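Local coordinates for protein arabinan endo-1,5-alpha-l-arabinosidase A (Cellvibrio cellulosa, PDB 1GYE) that hydrolyses the alpha-1,5-linked arabinofuranose backbone of plant cell-wall arabinan, releasing mainly arabinotriose, with a five-bladed beta-propeller of glycoside hydrolase family 43, at residues A[112-117]-A[159-164]; A[143-148]-A[188-193]. All blocks are in the same frame, centred on the assembly; numbering follows the deposited sequence. Where two conformers were deposited one is given.

Overall arrangement
The two contacts each tie one blade of the five-bladed propeller to the next. The blade holding strands 138-142 and 149-153 takes part in both: through the loop 159-164 it meets strand 108-116 in interaction 1, and through the loop 143-148 it meets strand 189-197 in interaction 2. Their centres are 18 Å apart, with nearest atoms about 7 Å apart, so they do not touch. Interaction 2 lies in the substrate cleft, its centre about 10 Å from the centre of the chain, and carries Ser144 and the probable proton donor Glu190. Interaction 1 sits further out, the Ile114 side chain about 14 Å from a bound arabinofuranose and about 12 Å from the Ser144 side chain.

Interaction 1: residues A[112-117]-A[159-164]; sequences IVIESV and TRPAEP
Val113 presses its side chain against the backbone of Thr159 and Arg160; the two segments come closest, CA to CA, at Val113 and Arg160. The Val113 CG2 methyl lies 3.2 Å from Thr159 O, while CG1, set anti to the backbone N (chi1 -175°), reaches toward Arg160 CA. Thr159 O also receives a CA-H...O contact from Val113 CA at 3.3 Å. Next to it, Arg160 lays a face of its guanidinium over Ile112 O, and its CD stands 3.2 Å from that oxygen; NE and NH1 are as near, but at angles too poor for hydrogen bonding. The Pro161 ring brings CD to 3.4 Å from Val113 O, and its CG meets Ile114 CD1 in a looser apolar contact of 4.4 Å.

Arg160 bends at chi2 (-80°), folding the chain back until Arg160 NH1 bonds to Thr159 O at 2.8 Å, with a nearly straight N-H...O angle of 164°. This donor lies well above the carbonyl plane. NH1 also bonds to Lys110 O, further fixing the guanidinium. On the strand side, Val113 and Ile114 form a classic beta bulge opposite Ile90, and Phe152 of strand 149-153 packs against Val113, Ile114 and Pro161. The join between blades thus rests on apolar and CH...O contacts, and the positive charge of Arg160 would be expected to favour the carbonyl oxygens gathered beside it.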
loop_
_atom_site.group_PDB
_atom_site.type_symbol
_atom_site.label_atom_id
_atom_site.label_comp_id
_atom_site.label_asym_id
_atom_site.label_seq_id
_atom_site.Cartn_x
_atom_site.Cartn_y
_atom_site.Cartn_z
ATOM N N ILE A 112 -7.933 -5.693 15.323
ATOM C CA ILE A 112 -7.863 -6.380 14.036
ATOM C C ILE A 112 -9.070 -6.105 13.142
ATOM O O ILE A 112 -10.214 -6.401 13.508
ATOM C CB ILE A 112 -7.691 -7.904 14.247
ATOM C CG1 ILE A 112 -6.310 -8.182 14.902
ATOM C CG2 ILE A 112 -7.857 -8.671 12.902
ATOM C CD1 ILE A 112 -6.245 -9.506 15.673
ATOM N N VAL A 113 -8.807 -5.565 11.965
ATOM C CA VAL A 113 -9.840 -5.467 10.928
ATOM C C VAL A 113 -10.059 -6.825 10.301
ATOM O O VAL A 113 -11.178 -7.332 10.313
ATOM C CB VAL A 113 -9.472 -4.408 9.868
ATOM C CG1 VAL A 113 -10.610 -4.200 8.824
ATOM C CG2 VAL A 113 -9.138 -3.112 10.604
ATOM N N ILE A 114 -8.990 -7.443 9.819
ATOM C CA ILE A 114 -9.086 -8.784 9.211
ATOM C C ILE A 114 -7.784 -9.562 9.452
ATOM O O ILE A 114 -6.733 -8.957 9.578
ATOM C CB ILE A 114 -9.504 -8.684 7.654
ATOM C CG1 ILE A 114 -9.808 -10.042 7.034
ATOM C CG2 ILE A 114 -8.463 -7.951 6.778
ATOM C CD1 ILE A 114 -11.208 -10.613 7.388
ATOM N N GLU A 115 -7.861 -10.885 9.578
ATOM C CA GLU A 115 -6.723 -11.734 9.846
ATOM C C GLU A 115 -6.804 -12.964 8.914
ATOM O O GLU A 115 -7.894 -13.506 8.706
ATOM C CB GLU A 115 -6.840 -12.189 11.278
ATOM C CG GLU A 115 -5.993 -13.387 11.665
ATOM C CD GLU A 115 -5.908 -13.575 13.176
ATOM O OE1 GLU A 115 -6.690 -12.925 13.945
ATOM O OE2 GLU A 115 -5.027 -14.368 13.611
ATOM N N SER A 116 -5.685 -13.408 8.353
ATOM C CA SER A 116 -5.686 -14.605 7.536
ATOM C C SER A 116 -5.088 -15.703 8.370
ATOM O O SER A 116 -4.226 -15.437 9.222
ATOM C CB SER A 116 -4.850 -14.420 6.299
ATOM O OG SER A 116 -3.560 -13.936 6.650
ATOM N N VAL A 117 -5.525 -16.938 8.098
ATOM C CA VAL A 117 -5.083 -18.154 8.812
ATOM C C VAL A 117 -4.620 -19.257 7.816
ATOM O O VAL A 117 -5.369 -19.658 6.879
ATOM C CB VAL A 117 -6.258 -18.708 9.662
ATOM C CG1 VAL A 117 -5.913 -20.047 10.355
ATOM C CG2 VAL A 117 -6.746 -17.643 10.694
ATOM N N THR A 159 -13.543 -0.195 11.072
ATOM C CA THR A 159 -12.643 -0.940 11.926
ATOM C C THR A 159 -12.774 -2.436 11.708
ATOM O O THR A 159 -11.908 -3.231 12.142
ATOM C CB THR A 159 -12.943 -0.656 13.392
ATOM O OG1 THR A 159 -14.301 -1.024 13.690
ATOM C CG2 THR A 159 -12.854 0.847 13.712
ATOM N N ARG A 160 -13.856 -2.838 11.041
ATOM C CA ARG A 160 -14.115 -4.264 10.767
ATOM C C ARG A 160 -14.886 -4.367 9.485
ATOM O O ARG A 160 -15.400 -3.355 9.009
ATOM C CB ARG A 160 -14.955 -4.892 11.865
ATOM C CG ARG A 160 -14.382 -4.774 13.279
ATOM C CD ARG A 160 -13.307 -5.792 13.590
ATOM N NE ARG A 160 -12.958 -5.714 15.004
ATOM C CZ ARG A 160 -12.170 -4.788 15.573
ATOM N NH1 ARG A 160 -11.572 -3.830 14.858
ATOM N NH2 ARG A 160 -11.976 -4.827 16.877
ATOM N N PRO A 161 -15.001 -5.573 8.934
ATOM C CA PRO A 161 -15.764 -5.757 7.699
ATOM C C PRO A 161 -17.226 -5.457 7.941
ATOM O O PRO A 161 -17.670 -5.765 9.013
ATOM C CB PRO A 161 -15.571 -7.257 7.383
ATOM C CG PRO A 161 -14.356 -7.670 8.198
ATOM C CD PRO A 161 -14.461 -6.849 9.450
ATOM N N ALA A 162 -17.943 -4.860 6.990
ATOM C CA ALA A 162 -19.399 -4.767 7.098
ATOM C C ALA A 162 -20.025 -6.166 7.198
ATOM O O ALA A 162 -19.497 -7.127 6.613
ATOM C CB ALA A 162 -19.985 -4.042 5.925
ATOM N N GLU A 163 -21.165 -6.232 7.897
ATOM C CA GLU A 163 -21.919 -7.449 8.117
ATOM C C GLU A 163 -23.344 -7.173 7.526
ATOM O O GLU A 163 -23.977 -6.207 7.864
ATOM C CB GLU A 163 -21.982 -7.732 9.669
ATOM C CG GLU A 163 -21.385 -9.030 10.271
ATOM C CD GLU A 163 -19.942 -9.408 9.859
ATOM O OE1 GLU A 163 -18.930 -8.884 10.425
ATOM O OE2 GLU A 163 -19.820 -10.296 8.983
ATOM N N PRO A 164 -23.890 -7.993 6.641
ATOM C CA PRO A 164 -23.242 -9.207 6.103
ATOM C C PRO A 164 -22.046 -8.826 5.268
ATOM O O PRO A 164 -21.977 -7.700 4.767
ATOM C CB PRO A 164 -24.352 -9.858 5.260
ATOM C CG PRO A 164 -25.351 -8.706 4.945
ATOM C CD PRO A 164 -25.267 -7.750 6.126
#

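Interaction 2: residues A[143-148]-A[188-193]; sequences GSFWGG and QIEAPF. With AHR (alpha-L-arabinofuranose), chain B; AHR (alpha-L-arabinofuranose), chain C.
Glu190, the probable proton donor, reaches from strand 189-197 toward Ser144 and the bound arabinan. Glu190 CB lies 3.6 Å from Gly143 O, and CG passes Ser144 OG more loosely. Beyond CG the chain is extended (chi2 -172°), carrying the carboxylate into the substrate cleft. There Glu190 OE1 accepts a hydrogen bond from Ser144 OG at 2.9 Å, arriving from above the carboxylate plane, and another of 2.7 Å from O2 of the chain C arabinofuranose. Glu190 OE2 makes a close approach of 2.9 Å to O2 of the same sugar and lies at the edge of the Phe145 ring, the two planes almost perpendicular (87°).

Ser144 OG accepts a hydrogen bond of 2.7 Å from O2 of the chain B sugar, so one hydroxyl links the sugar to Glu190. The Phe145 ring has C1 of that sugar over one face and, over the other, Gln188 CA in a CH-pi contact 4.2 Å from the ring centroid.

Two backbone bonds frame the Ser144-Glu190 bridge: Phe145 N to Ile189 O at 2.8 Å and Ala191 N to Gly143 O at 3.2 Å. A type II' turn from Phe145 to Gly148 leads into strand 149-153, whose Leu149 packs on Ile189 and Pro192. Strand 200-207 pairs with the far side of strand 189-197, and His260 of strand 255-266 touches Ala191, placing the contact where neighbouring blades converge.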
loop_
_atom_site.group_PDB
_atom_site.type_symbol
_atom_site.label_atom_id
_atom_site.label_comp_id
_atom_site.label_asym_id
_atom_site.label_seq_id
_atom_site.Cartn_x
_atom_site.Cartn_y
_atom_site.Cartn_z
ATOM N N GLY A 143 -3.669 -7.534 0.116
ATOM C CA GLY A 143 -3.203 -8.858 -0.269
ATOM C C GLY A 143 -1.789 -8.952 -0.803
ATOM O O GLY A 143 -1.144 -7.937 -1.150
ATOM N N SER A 144 -1.315 -10.181 -0.883
ATOM C CA SER A 144 0.052 -10.477 -1.311
ATOM C C SER A 144 0.159 -11.980 -1.575
ATOM O O SER A 144 -0.143 -12.752 -0.674
ATOM C CB SER A 144 0.976 -10.130 -0.164
ATOM O OG SER A 144 2.325 -10.411 -0.454
ATOM N N PHE A 145 0.530 -12.395 -2.790
ATOM C CA PHE A 145 0.680 -13.814 -3.123
ATOM C C PHE A 145 -0.572 -14.635 -2.784
ATOM O O PHE A 145 -1.701 -14.084 -2.741
ATOM C CB PHE A 145 1.886 -14.381 -2.397
ATOM C CG PHE A 145 3.162 -13.863 -2.914
ATOM C CD1 PHE A 145 3.501 -12.517 -2.736
ATOM C CD2 PHE A 145 4.018 -14.678 -3.644
ATOM C CE1 PHE A 145 4.721 -11.991 -3.254
ATOM C CE2 PHE A 145 5.259 -14.168 -4.131
ATOM C CZ PHE A 145 5.597 -12.819 -3.937
ATOM N N TRP A 146 -0.400 -15.933 -2.524
ATOM C CA TRP A 146 -1.558 -16.794 -2.318
ATOM C C TRP A 146 -2.540 -16.521 -3.442
ATOM O O TRP A 146 -2.101 -16.504 -4.580
ATOM C CB TRP A 146 -2.173 -16.592 -0.930
ATOM C CG TRP A 146 -1.402 -17.371 0.105
ATOM C CD1 TRP A 146 -1.672 -18.630 0.524
ATOM C CD2 TRP A 146 -0.205 -16.963 0.798
ATOM N NE1 TRP A 146 -0.731 -19.037 1.444
ATOM C CE2 TRP A 146 0.179 -18.035 1.637
ATOM C CE3 TRP A 146 0.584 -15.809 0.783
ATOM C CZ2 TRP A 146 1.293 -17.992 2.468
ATOM C CZ3 TRP A 146 1.701 -15.751 1.619
ATOM C CH2 TRP A 146 2.056 -16.854 2.444
ATOM N N GLY A 147 -3.837 -16.320 -3.144
ATOM C CA GLY A 147 -4.822 -16.199 -4.184
ATOM C C GLY A 147 -5.043 -14.766 -4.588
ATOM O O GLY A 147 -6.045 -14.445 -5.238
ATOM N N GLY A 148 -4.134 -13.885 -4.220
ATOM C CA GLY A 148 -4.074 -12.572 -4.830
ATOM C C GLY A 148 -4.777 -11.458 -4.089
ATOM O O GLY A 148 -4.790 -11.449 -2.863
ATOM N N GLN A 188 3.319 -13.844 -8.060
ATOM C CA GLN A 188 4.038 -12.669 -7.523
ATOM C C GLN A 188 3.316 -11.325 -7.735
ATOM O O GLN A 188 3.668 -10.522 -8.626
ATOM C CB GLN A 188 5.465 -12.636 -8.052
ATOM C CG GLN A 188 6.192 -13.985 -7.840
ATOM C CD GLN A 188 7.506 -14.078 -8.587
ATOM O OE1 GLN A 188 8.318 -14.950 -8.300
ATOM N NE2 GLN A 188 7.734 -13.175 -9.527
ATOM N N ILE A 189 2.313 -11.093 -6.894
ATOM C CA ILE A 189 1.478 -9.882 -6.942
ATOM C C ILE A 189 1.174 -9.416 -5.521
ATOM O O ILE A 189 0.885 -10.239 -4.606
ATOM C CB ILE A 189 0.176 -10.155 -7.691
ATOM C CG1 ILE A 189 -0.721 -8.961 -7.730
ATOM C CG2 ILE A 189 -0.656 -11.315 -7.054
ATOM C CD1 ILE A 189 -1.931 -9.251 -8.651
ATOM N N GLU A 190 1.263 -8.104 -5.327
ATOM C CA GLU A 190 0.875 -7.502 -4.066
ATOM C C GLU A 190 0.483 -6.061 -4.145
ATOM O O GLU A 190 0.626 -5.400 -5.161
ATOM C CB GLU A 190 1.953 -7.629 -2.965
ATOM C CG GLU A 190 3.429 -7.699 -3.354
ATOM C CD GLU A 190 4.369 -8.016 -2.159
ATOM O OE1 GLU A 190 3.924 -8.044 -0.973
ATOM O OE2 GLU A 190 5.586 -8.234 -2.386
ATOM N N ALA A 191 -0.017 -5.563 -3.030
ATOM C CA ALA A 191 0.113 -4.151 -2.710
ATOM C C ALA A 191 -0.796 -3.320 -3.554
ATOM O O ALA A 191 -0.317 -2.422 -4.272
ATOM C CB ALA A 191 1.557 -3.707 -2.887
ATOM N N PRO A 192 -2.099 -3.607 -3.477
ATOM C CA PRO A 192 -3.088 -2.902 -4.277
ATOM C C PRO A 192 -3.159 -1.490 -3.802
ATOM O O PRO A 192 -2.777 -1.192 -2.676
ATOM C CB PRO A 192 -4.404 -3.587 -3.908
ATOM C CG PRO A 192 -4.158 -4.159 -2.519
ATOM C CD PRO A 192 -2.720 -4.590 -2.570
ATOM N N PHE A 193 -3.578 -0.612 -4.703
ATOM C CA PHE A 193 -3.918 0.716 -4.368
ATOM C C PHE A 193 -4.896 1.226 -5.425
ATOM O O PHE A 193 -4.647 1.125 -6.654
ATOM C CB PHE A 193 -2.673 1.580 -4.309
ATOM C CG PHE A 193 -2.930 2.911 -3.681
ATOM C CD1 PHE A 193 -3.494 3.936 -4.414
ATOM C CD2 PHE A 193 -2.667 3.115 -2.322
ATOM C CE1 PHE A 193 -3.765 5.152 -3.792
ATOM C CE2 PHE A 193 -2.937 4.326 -1.716
ATOM C CZ PHE A 193 -3.480 5.350 -2.460
HETATM O O5 AHR B . 7.513 -9.408 1.203
HETATM C C5 AHR B . 6.222 -9.898 1.377
HETATM C C4 AHR B . 6.446 -11.357 1.605
HETATM O O4 AHR B . 6.555 -12.010 0.355
HETATM C C3 AHR B . 5.239 -11.865 2.333
HETATM O O3 AHR B . 5.723 -12.467 3.527
HETATM C C2 AHR B . 4.635 -12.884 1.402
HETATM O O2 AHR B . 3.335 -12.410 1.051
HETATM C C1 AHR B . 5.570 -13.006 0.224
HETATM O O5 AHR C . 8.860 -6.361 5.153
HETATM C C5 AHR C . 8.462 -5.968 3.847
HETATM C C4 AHR C . 7.280 -6.788 3.437
HETATM O O4 AHR C . 7.887 -7.932 2.870
HETATM C C3 AHR C . 6.462 -6.151 2.337
HETATM O O3 AHR C . 5.202 -5.674 2.779
HETATM C C2 AHR C . 6.258 -7.299 1.382
HETATM O O2 AHR C . 6.082 -6.795 0.061
HETATM C C1 AHR C . 7.574 -8.019 1.497
#